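PDB 4IO2: glutamate receptor 1 from Adineta vaga, which binds glutamate in its clamshell ligand-binding domain and, as a member of the ionotropic glutamate receptor family, probably opens a ligand-gated ion channel. Local coordinates for residues A140-Y145 with G152-Y157; V176-I181 with E200-S205. All blocks are in the same frame, centred on the assembly; numbering follows the deposited sequence.

Contact 1 (A140-Y145 with G152-Y157). With GLU (glutamic acid), chain E.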
loop_
_atom_site.group_PDB
_atom_site.type_symbol
_atom_site.label_atom_id
_atom_site.label_comp_id
_atom_site.label_asym_id
_atom_site.label_seq_id
_atom_site.Cartn_x
_atom_site.Cartn_y
_atom_site.Cartn_z
ATOM N N ALA A 140 -15.446 6.482 -0.363
ATOM C CA ALA A 140 -15.276 5.044 -0.300
ATOM C C ALA A 140 -16.038 4.465 0.895
ATOM O O ALA A 140 -16.476 3.329 0.844
ATOM C CB ALA A 140 -13.768 4.695 -0.252
ATOM N N GLY A 141 -16.189 5.251 1.954
ATOM C CA GLY A 141 -16.917 4.842 3.133
ATOM C C GLY A 141 -18.371 4.483 2.830
ATOM O O GLY A 141 -18.968 3.646 3.503
ATOM N N GLU A 142 -18.950 5.129 1.844
ATOM C CA GLU A 142 -20.316 4.820 1.426
ATOM C C GLU A 142 -20.395 3.387 0.945
ATOM O O GLU A 142 -21.318 2.656 1.315
ATOM C CB GLU A 142 -20.821 5.788 0.352
ATOM C CG GLU A 142 -22.242 5.519 -0.092
ATOM C CD GLU A 142 -22.737 6.444 -1.218
ATOM O OE1 GLU A 142 -21.887 7.162 -1.844
ATOM O OE2 GLU A 142 -23.988 6.476 -1.433
ATOM N N ASP A 143 -19.421 2.952 0.138
ATOM C CA ASP A 143 -19.520 1.560 -0.289
ATOM C C ASP A 143 -19.228 0.557 0.818
ATOM O O ASP A 143 -19.812 -0.533 0.823
ATOM C CB ASP A 143 -18.767 1.281 -1.571
ATOM C CG ASP A 143 -19.406 2.001 -2.761
ATOM O OD1 ASP A 143 -20.662 1.950 -2.956
ATOM O OD2 ASP A 143 -18.669 2.703 -3.430
ATOM N N TYR A 144 -18.378 0.925 1.776
ATOM C CA TYR A 144 -18.182 0.076 2.940
ATOM C C TYR A 144 -19.502 -0.090 3.692
ATOM O O TYR A 144 -19.874 -1.200 4.073
ATOM C CB TYR A 144 -17.081 0.644 3.870
ATOM C CG TYR A 144 -16.853 -0.218 5.067
ATOM C CD1 TYR A 144 -17.649 -0.083 6.203
ATOM C CD2 TYR A 144 -15.851 -1.181 5.078
ATOM C CE1 TYR A 144 -17.445 -0.884 7.295
ATOM C CE2 TYR A 144 -15.655 -1.992 6.159
ATOM C CZ TYR A 144 -16.448 -1.837 7.264
ATOM O OH TYR A 144 -16.259 -2.661 8.355
ATOM N N TYR A 145 -20.173 1.017 3.949
ATOM C CA TYR A 145 -21.442 0.982 4.662
ATOM C C TYR A 145 -22.415 0.050 3.961
ATOM O O TYR A 145 -23.073 -0.797 4.615
ATOM C CB TYR A 145 -22.013 2.390 4.758
ATOM C CG TYR A 145 -23.333 2.431 5.488
ATOM C CD1 TYR A 145 -24.516 2.197 4.815
ATOM C CD2 TYR A 145 -23.398 2.707 6.859
ATOM C CE1 TYR A 145 -25.727 2.220 5.449
ATOM C CE2 TYR A 145 -24.608 2.709 7.510
ATOM C CZ TYR A 145 -25.772 2.482 6.791
ATOM O OH TYR A 145 -26.999 2.495 7.408
ATOM N N GLY A 152 -26.843 -3.309 1.381
ATOM C CA GLY A 152 -27.091 -2.608 0.135
ATOM C C GLY A 152 -28.146 -1.521 0.258
ATOM O O GLY A 152 -28.399 -0.761 -0.679
ATOM N N SER A 153 -28.779 -1.429 1.416
ATOM C CA SER A 153 -29.819 -0.452 1.609
ATOM C C SER A 153 -29.231 0.955 1.858
ATOM O O SER A 153 -28.351 1.154 2.720
ATOM C CB SER A 153 -30.711 -0.879 2.795
ATOM O OG SER A 153 -31.290 -2.196 2.642
ATOM N N ARG A 154 -29.725 1.936 1.125
ATOM C CA ARG A 154 -29.220 3.293 1.257
ATOM C C ARG A 154 -29.917 4.067 2.385
ATOM O O ARG A 154 -30.651 5.036 2.144
ATOM C CB ARG A 154 -29.347 3.996 -0.075
ATOM C CG ARG A 154 -28.593 3.244 -1.199
ATOM C CD ARG A 154 -28.757 3.927 -2.558
ATOM N NE ARG A 154 -28.224 3.111 -3.638
ATOM C CZ ARG A 154 -26.957 3.131 -4.003
ATOM N NH1 ARG A 154 -26.125 3.970 -3.410
ATOM N NH2 ARG A 154 -26.520 2.339 -4.991
ATOM N N ASN A 155 -29.651 3.624 3.610
ATOM C CA ASN A 155 -30.418 4.026 4.779
ATOM C C ASN A 155 -29.545 4.664 5.866
ATOM O O ASN A 155 -29.956 4.837 7.008
ATOM C CB ASN A 155 -31.209 2.853 5.351
ATOM C CG ASN A 155 -30.324 1.714 5.794
ATOM O OD1 ASN A 155 -29.104 1.843 5.869
ATOM N ND2 ASN A 155 -30.933 0.576 6.076
ATOM N N PHE A 156 -28.317 5.040 5.519
ATOM C CA PHE A 156 -27.522 5.911 6.389
ATOM C C PHE A 156 -28.087 7.327 6.353
ATOM O O PHE A 156 -28.861 7.621 5.496
ATOM C CB PHE A 156 -26.078 5.932 5.940
ATOM C CG PHE A 156 -25.883 6.278 4.490
ATOM C CD1 PHE A 156 -25.793 7.589 4.097
ATOM C CD2 PHE A 156 -25.717 5.296 3.568
ATOM C CE1 PHE A 156 -25.511 7.907 2.756
ATOM C CE2 PHE A 156 -25.477 5.606 2.227
ATOM C CZ PHE A 156 -25.418 6.888 1.820
ATOM N N TYR A 157 -27.660 8.203 7.281
ATOM C CA TYR A 157 -27.942 9.654 7.186
ATOM C C TYR A 157 -26.959 10.301 6.199
ATOM O O TYR A 157 -25.757 10.235 6.416
ATOM C CB TYR A 157 -27.756 10.318 8.574
ATOM C CG TYR A 157 -28.183 11.763 8.608
ATOM C CD1 TYR A 157 -27.287 12.775 8.346
ATOM C CD2 TYR A 157 -29.467 12.118 8.990
ATOM C CE1 TYR A 157 -27.662 14.090 8.372
ATOM C CE2 TYR A 157 -29.858 13.450 9.015
ATOM C CZ TYR A 157 -28.950 14.421 8.738
ATOM O OH TYR A 157 -29.341 15.735 8.798
HETATM N N GLU E . -10.415 9.053 0.739
HETATM C CA GLU E . -11.876 9.112 0.633
HETATM C C GLU E . -12.314 8.779 -0.791
HETATM O O GLU E . -11.451 8.764 -1.706
HETATM C CB GLU E . -12.440 10.480 1.024
HETATM C CG GLU E . -12.097 10.976 2.434
HETATM C CD GLU E . -12.767 10.222 3.582
HETATM O OE1 GLU E . -13.623 9.380 3.313
HETATM O OE2 GLU E . -12.474 10.547 4.763
HETATM O OXT GLU E . -13.522 8.515 -1.000
HETATM O O HOH W 1 -26.318 5.509 -1.066
#
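Tyr145 of helix 140-148 and Phe156 of the loop that follows it pack ring against ring, and Phe156 can be followed atom by atom. Its CB sits over one face of the Tyr145 ring, 3.8 Å from the ring centroid, a CH-pi contact displaced toward the hydroxyl end, where CZ is the nearest carbon. At CG the side chain turns between its own backbone N and carbonyl carbon (chi1 53°), which places the ring against Tyr145 and Glu142 of the helix. CD2 then meets Tyr145 CD1 at 3.5 Å, and the ring presents its edge to the tyrosine face, a T-shaped pair with planes 82° apart. Farther out, CE2 and CZ reach the aliphatic part of Glu142, and CZ lies 3.6 Å from Glu142 OE2, the carboxylate plane standing perpendicular to the ring. That extended glutamate has two polar jobs: OE1 takes the backbone N-H of Gly138, while OE2 faces Arg154 in a long salt bridge, 3.8 Å to NH1. A water donates to Glu142 OE2 and accepts from Arg154 NH1 at 2.8 Å, so the two charges are joined directly by the long pair and through the water by two shorter bonds. Ile135 of strand 134-136 touches Glu142, Tyr145 and Phe156. At the other end of the segment, Ala140 N gives its hydrogen to the ligand's OXT (2.9 Å). A helix whose N-terminal part is directed at the ligand's alpha-carboxylate, with a backbone N-H as donor, is characteristic of the glutamate site in ionotropic receptor ligand-binding domains.

Contact 2 (V176-I181 with E200-S205). With GLU (glutamic acid), chain E.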
loop_
_atom_site.group_PDB
_atom_site.type_symbol
_atom_site.label_atom_id
_atom_site.label_comp_id
_atom_site.label_asym_id
_atom_site.label_seq_id
_atom_site.Cartn_x
_atom_site.Cartn_y
_atom_site.Cartn_z
ATOM N N VAL A 176 -22.360 8.683 14.893
ATOM C CA VAL A 176 -21.068 8.292 14.345
ATOM C C VAL A 176 -21.010 8.677 12.880
ATOM O O VAL A 176 -22.026 8.820 12.201
ATOM C CB VAL A 176 -20.792 6.778 14.466
ATOM C CG1 VAL A 176 -20.714 6.325 15.903
ATOM C CG2 VAL A 176 -21.871 5.978 13.709
ATOM N N SER A 177 -19.788 8.839 12.378
ATOM C CA SER A 177 -19.527 8.761 10.935
ATOM C C SER A 177 -18.203 8.022 10.741
ATOM O O SER A 177 -17.619 7.518 11.718
ATOM C CB SER A 177 -19.480 10.158 10.319
ATOM O OG SER A 177 -19.453 10.088 8.883
ATOM N N PHE A 178 -17.757 7.890 9.474
ATOM C CA PHE A 178 -16.485 7.248 9.139
ATOM C C PHE A 178 -15.600 8.322 8.528
ATOM O O PHE A 178 -16.088 9.228 7.830
ATOM C CB PHE A 178 -16.667 6.193 8.033
ATOM C CG PHE A 178 -17.567 5.026 8.368
ATOM C CD1 PHE A 178 -17.883 4.706 9.671
ATOM C CD2 PHE A 178 -18.085 4.237 7.344
ATOM C CE1 PHE A 178 -18.704 3.632 9.947
ATOM C CE2 PHE A 178 -18.876 3.152 7.614
ATOM C CZ PHE A 178 -19.195 2.859 8.923
ATOM N N MET A 179 -14.309 8.210 8.758
ATOM C CA MET A 179 -13.338 9.171 8.221
ATOM C C MET A 179 -11.985 8.511 8.089
ATOM O O MET A 179 -11.599 7.695 8.908
ATOM C CB MET A 179 -13.284 10.392 9.114
ATOM C CG MET A 179 -12.459 11.503 8.550
ATOM S SD MET A 179 -12.607 12.999 9.619
ATOM C CE MET A 179 -11.617 14.162 8.649
ATOM N N ASP A 180 -11.287 8.798 7.000
ATOM C CA ASP A 180 -9.919 8.326 6.833
ATOM C C ASP A 180 -9.075 8.682 8.044
ATOM O O ASP A 180 -9.181 9.777 8.592
ATOM C CB ASP A 180 -9.263 8.976 5.637
ATOM C CG ASP A 180 -9.820 8.533 4.298
ATOM O OD1 ASP A 180 -10.409 7.414 4.197
ATOM O OD2 ASP A 180 -9.578 9.319 3.352
ATOM N N ILE A 181 -8.166 7.789 8.409
ATOM C CA ILE A 181 -7.442 7.948 9.660
ATOM C C ILE A 181 -6.521 9.161 9.693
ATOM O O ILE A 181 -6.411 9.815 10.738
ATOM C CB ILE A 181 -6.639 6.648 9.999
ATOM C CG1 ILE A 181 -6.054 6.700 11.404
ATOM C CG2 ILE A 181 -5.555 6.339 8.931
ATOM C CD1 ILE A 181 -5.463 5.344 11.827
ATOM N N GLU A 200 -11.190 -0.239 16.280
ATOM C CA GLU A 200 -10.078 -0.605 15.422
ATOM C C GLU A 200 -10.214 0.069 14.076
ATOM O O GLU A 200 -11.299 0.405 13.616
ATOM C CB GLU A 200 -10.049 -2.114 15.224
ATOM C CG GLU A 200 -9.884 -2.912 16.510
ATOM C CD GLU A 200 -10.039 -4.391 16.269
ATOM O OE1 GLU A 200 -9.889 -4.810 15.094
ATOM O OE2 GLU A 200 -10.321 -5.129 17.246
ATOM N N ASP A 201 -9.075 0.231 13.430
ATOM C CA ASP A 201 -9.031 0.690 12.052
ATOM C C ASP A 201 -9.805 -0.319 11.190
ATOM O O ASP A 201 -9.906 -1.510 11.553
ATOM C CB ASP A 201 -7.571 0.827 11.573
ATOM C CG ASP A 201 -6.655 1.584 12.580
ATOM O OD1 ASP A 201 -7.148 2.384 13.400
ATOM O OD2 ASP A 201 -5.417 1.401 12.531
ATOM N N PHE A 202 -10.367 0.146 10.074
ATOM C CA PHE A 202 -10.988 -0.766 9.139
ATOM C C PHE A 202 -10.809 -0.289 7.695
ATOM O O PHE A 202 -10.420 0.850 7.442
ATOM C CB PHE A 202 -12.461 -0.973 9.511
ATOM C CG PHE A 202 -13.303 0.278 9.481
ATOM C CD1 PHE A 202 -13.308 1.157 10.547
ATOM C CD2 PHE A 202 -14.106 0.583 8.387
ATOM C CE1 PHE A 202 -14.080 2.322 10.523
ATOM C CE2 PHE A 202 -14.880 1.750 8.363
ATOM C CZ PHE A 202 -14.852 2.622 9.429
ATOM N N ASP A 203 -11.124 -1.158 6.749
ATOM C CA ASP A 203 -10.993 -0.866 5.321
ATOM C C ASP A 203 -9.595 -0.404 4.933
ATOM O O ASP A 203 -9.417 0.658 4.331
ATOM C CB ASP A 203 -12.043 0.150 4.849
ATOM C CG ASP A 203 -12.303 0.083 3.362
ATOM O OD1 ASP A 203 -12.349 -1.029 2.810
ATOM O OD2 ASP A 203 -12.385 1.146 2.706
ATOM N N LYS A 204 -8.616 -1.208 5.303
ATOM C CA LYS A 204 -7.229 -0.985 4.915
ATOM C C LYS A 204 -7.174 -0.795 3.417
ATOM O O LYS A 204 -7.731 -1.600 2.632
ATOM C CB LYS A 204 -6.349 -2.165 5.315
ATOM C CG LYS A 204 -6.389 -2.498 6.803
ATOM C CD LYS A 204 -6.489 -1.275 7.680
ATOM C CE LYS A 204 -6.613 -1.647 9.161
ATOM N NZ LYS A 204 -7.042 -3.049 9.398
ATOM N N SER A 205 -6.534 0.290 3.011
ATOM C CA SER A 205 -6.579 0.719 1.642
ATOM C C SER A 205 -5.357 1.591 1.328
ATOM O O SER A 205 -4.432 1.685 2.115
ATOM C CB SER A 205 -7.924 1.463 1.445
ATOM O OG SER A 205 -8.084 2.503 2.422
HETATM N N GLU E . -10.415 9.053 0.739
HETATM C CA GLU E . -11.876 9.112 0.633
HETATM C C GLU E . -12.314 8.779 -0.791
HETATM O O GLU E . -11.451 8.764 -1.706
HETATM C CB GLU E . -12.440 10.480 1.024
HETATM C CG GLU E . -12.097 10.976 2.434
HETATM C CD GLU E . -12.767 10.222 3.582
HETATM O OE1 GLU E . -13.623 9.380 3.313
HETATM O OE2 GLU E . -12.474 10.547 4.763
HETATM O OXT GLU E . -13.522 8.515 -1.000
#
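Phe202 drives the edge of its ring into the face of Phe178, and this is the tight part of the contact. CZ alone does most of the touching: it stands over the face of Phe178, off centre, 3.7 Å from Phe178 CD1, in a T-shaped pair whose centroids are 5.0 Å apart and whose planes meet at 73°. Phe178 CG lies anti to its carbonyl carbon, which carries the ring toward Phe202, and chi2, near -18°, turns its face to it. Both rings are buried; Leu123 and Ile149 also touch Phe178, and Met120 touches Phe202. No hydrogen bond joins the two segments; strand 103-112 pairs antiparallel with both strands 177-180 and 200-211, so the rings meet across it, within one sheet in a lobe of the periplasmic-binding-protein fold. Where strand 177-180 ends, the chain enters the glutamate pocket. Asp180 N points almost straight at the ligand's OE2 (3.1 Å, 177°), while Asp180 OD2 accepts from the ligand's amino N at 2.8 Å; OD1 is held by Asn105, which fixes the carboxylate's rotation. An alanine here would probably leave the ligand's ammonium without its carboxylate mate and cost Asn105 one of its two partners, although the backbone N-H would remain. The loose side begins at Ile181, the first residue of helix 181-190. Its extended chain brings just CD1 up to the Asp201 carboxylate, a tentative contact made with one of that residue's two conformers; the aspartate is partly exposed and makes a long, weak ion pair with Arg108.

From the N terminus, contact 1 comes first: helix 140-148 runs into a short loop, and residues 152-157 fold back onto the helix before strand 157-159. The chain then passes through helix 162-170 to strand 177-180, where contact 2 opens; helix 181-190 and strand 195-198 form the excursion that residues 200-205 close. The two loops follow in series, neither nested nor crossed. They meet in space through the Tyr144 ring: Tyr144 CZ lies 3.5 Å from Phe202 CD2, and Tyr144 CD1 lies 3.7 Å from Phe178 CE2, tying helix 140-148 to the sheet. Both contacts reach glutamate, 140-145 at its alpha-carboxylate and 176-181 at its amino group and side-chain carboxylate.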